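Local coordinates for protein cytokinin riboside 5'-monophosphate phosphoribohydrolase (Corynebacterium glutamicum, PDB 5ZBL) that is a LOG-type protein of the SLOG clan with a Rossmann-like fold, a parallel beta sheet flanked by helices, at residues A140-D145 / H179-A184. Residues are numbered along the deposited sequence; the frame is centred on the assembly and turned at random.
Sequences ALYDVD and HALLKA. With EDO (1,2-ethanediol), chain E.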
loop_
_atom_site.group_PDB
_atom_site.type_symbol
_atom_site.label_atom_id
_atom_site.label_comp_id
_atom_site.label_asym_id
_atom_site.label_seq_id
_atom_site.Cartn_x
_atom_site.Cartn_y
_atom_site.Cartn_z
ATOM N N ALA A 140 12.729 -5.342 -5.028
ATOM C CA ALA A 140 12.774 -6.779 -5.250
ATOM C C ALA A 140 11.718 -7.489 -4.420
ATOM O O ALA A 140 11.522 -7.172 -3.249
ATOM C CB ALA A 140 14.140 -7.316 -4.911
ATOM N N LEU A 141 11.050 -8.455 -5.039
ATOM C CA LEU A 141 10.090 -9.305 -4.356
ATOM C C LEU A 141 10.753 -10.653 -4.084
ATOM O O LEU A 141 11.123 -11.366 -5.001
ATOM C CB LEU A 141 8.841 -9.474 -5.207
ATOM C CG LEU A 141 8.152 -8.222 -5.722
ATOM C CD1 LEU A 141 6.900 -8.646 -6.481
ATOM C CD2 LEU A 141 7.821 -7.284 -4.576
ATOM N N TYR A 142 10.934 -10.963 -2.809
ATOM C CA TYR A 142 11.539 -12.216 -2.394
ATOM C C TYR A 142 10.414 -13.251 -2.407
ATOM O O TYR A 142 9.594 -13.329 -1.463
ATOM C CB TYR A 142 12.200 -12.047 -1.011
ATOM C CG TYR A 142 13.023 -13.207 -0.451
ATOM C CD1 TYR A 142 13.774 -14.041 -1.273
ATOM C CD2 TYR A 142 13.063 -13.436 0.925
ATOM C CE1 TYR A 142 14.534 -15.050 -0.742
ATOM C CE2 TYR A 142 13.830 -14.441 1.469
ATOM C CZ TYR A 142 14.560 -15.266 0.629
ATOM O OH TYR A 142 15.346 -16.317 1.148
ATOM N N ASP A 143 10.408 -14.067 -3.469
ATOM C CA ASP A 143 9.266 -14.913 -3.791
ATOM C C ASP A 143 9.276 -16.296 -3.085
ATOM O O ASP A 143 9.202 -17.342 -3.715
ATOM C CB ASP A 143 9.186 -15.034 -5.312
ATOM C CG ASP A 143 7.828 -15.471 -5.814
ATOM O OD1 ASP A 143 6.791 -15.187 -5.156
ATOM O OD2 ASP A 143 7.819 -16.069 -6.916
ATOM N N VAL A 144 9.314 -16.273 -1.765
ATOM C CA VAL A 144 9.414 -17.496 -0.974
ATOM C C VAL A 144 8.142 -18.301 -1.181
ATOM O O VAL A 144 7.083 -17.820 -0.798
ATOM C CB VAL A 144 9.547 -17.219 0.538
ATOM C CG1 VAL A 144 9.547 -18.503 1.319
ATOM C CG2 VAL A 144 10.820 -16.463 0.830
ATOM N N ASP A 145 8.269 -19.490 -1.802
ATOM C CA ASP A 145 7.162 -20.424 -2.096
ATOM C C ASP A 145 6.064 -19.830 -3.046
ATOM O O ASP A 145 4.858 -20.090 -2.912
ATOM C CB ASP A 145 6.583 -20.934 -0.783
ATOM C CG ASP A 145 5.622 -22.115 -0.972
ATOM O OD1 ASP A 145 5.911 -23.018 -1.807
ATOM O OD2 ASP A 145 4.577 -22.133 -0.267
ATOM N N HIS A 179 20.449 -15.547 -3.380
ATOM C CA HIS A 179 21.626 -15.229 -4.192
ATOM C C HIS A 179 21.224 -14.476 -5.423
ATOM O O HIS A 179 21.777 -13.395 -5.687
ATOM C CB HIS A 179 22.440 -16.487 -4.538
ATOM C CG HIS A 179 23.267 -16.988 -3.386
ATOM N ND1 HIS A 179 22.795 -17.905 -2.466
ATOM C CD2 HIS A 179 24.512 -16.657 -2.976
ATOM C CE1 HIS A 179 23.720 -18.133 -1.554
ATOM N NE2 HIS A 179 24.762 -17.369 -1.828
ATOM N N ALA A 180 20.249 -15.034 -6.144
ATOM C CA ALA A 180 19.747 -14.434 -7.365
ATOM C C ALA A 180 19.097 -13.048 -7.129
ATOM O O ALA A 180 19.265 -12.142 -7.948
ATOM C CB ALA A 180 18.780 -15.369 -8.047
ATOM N N LEU A 181 18.400 -12.907 -5.995
ATOM C CA LEU A 181 17.768 -11.674 -5.575
ATOM C C LEU A 181 18.738 -10.535 -5.282
ATOM O O LEU A 181 18.528 -9.402 -5.754
ATOM C CB LEU A 181 16.922 -11.913 -4.321
ATOM C CG LEU A 181 16.029 -10.698 -3.921
ATOM C CD1 LEU A 181 14.683 -11.126 -3.376
ATOM C CD2 LEU A 181 16.714 -9.818 -2.903
ATOM N N LEU A 182 19.761 -10.808 -4.469
ATOM C CA LEU A 182 20.773 -9.790 -4.135
ATOM C C LEU A 182 21.649 -9.485 -5.322
ATOM O O LEU A 182 21.975 -8.313 -5.565
ATOM C CB LEU A 182 21.632 -10.220 -2.960
ATOM C CG LEU A 182 20.854 -10.214 -1.634
ATOM C CD1 LEU A 182 21.539 -11.067 -0.576
ATOM C CD2 LEU A 182 20.648 -8.791 -1.131
ATOM N N LYS A 183 22.016 -10.522 -6.067
ATOM C CA LYS A 183 22.803 -10.336 -7.298
ATOM C C LYS A 183 22.106 -9.409 -8.260
ATOM O O LYS A 183 22.726 -8.506 -8.806
ATOM C CB LYS A 183 23.086 -11.660 -7.996
ATOM C CG LYS A 183 23.922 -11.541 -9.260
ATOM C CD LYS A 183 24.681 -12.827 -9.555
ATOM C CE LYS A 183 25.765 -12.598 -10.600
ATOM N NZ LYS A 183 25.323 -13.002 -11.961
ATOM N N ALA A 184 20.809 -9.620 -8.459
ATOM C CA ALA A 184 20.045 -8.759 -9.360
ATOM C C ALA A 184 19.994 -7.297 -8.870
ATOM O O ALA A 184 20.027 -6.394 -9.703
ATOM C CB ALA A 184 18.643 -9.315 -9.590
HETATM C C1 EDO E . 11.731 -17.154 -9.719
HETATM O O1 EDO E . 12.549 -16.473 -10.674
HETATM C C2 EDO E . 10.843 -16.141 -8.981
HETATM O O2 EDO E . 9.545 -16.693 -8.735
#
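Leu181, on helix 178-186, lays its branched end across strand 139-142 and makes every apolar contact here. Its CG is anti to the backbone N (chi1 -171°), which carries the two methyls from the helix down to the strand. CD1 reaches furthest: it lies 3.5 Å from Tyr142 CA and 3.6 Å from Tyr142 CB, at the root of the aromatic side chain, and approaches the ring obliquely. CG and CD2 instead meet the methyl of Ala140, with Leu181 CG 4.0 Å from Ala140 CB. Leucine suits this buried place because its fork serves both residues with purely apolar surface. Ala140 points toward the helix and, being small, lets the leucine branch settle close over the strand, whereas Leu141, between Ala140 and Tyr142 in sequence, points away.

The leucine branch runs roughly perpendicular to the tyrosine side chain, and Val144 CG2 covers one ring face, 3.6 Å off its plane and near the periphery. Tyrosine fits because its ring supplies apolar surface while its hydroxyl is hydrogen-bonded to Ala30 O.

No hydrogen bond joins the two segments. Past the strand end, Asp143 centres an inverse gamma turn; its carboxylate bonds Trp148 N through OD1 and Gln149 NE2 through OD2, which also accepts a 2.6 Å hydrogen bond from O2 of 1,2-ethanediol, probably a crystallisation additive.

Strand and helix segments run nearly antiparallel (172°), their axes 9.4 Å apart. Strand 139-142 lies between strands 110-112 and 173-175; Leu181 also touches Ile111 and Glu175 on these neighbours, while helix 25-40 packs against Tyr142 through Leu34.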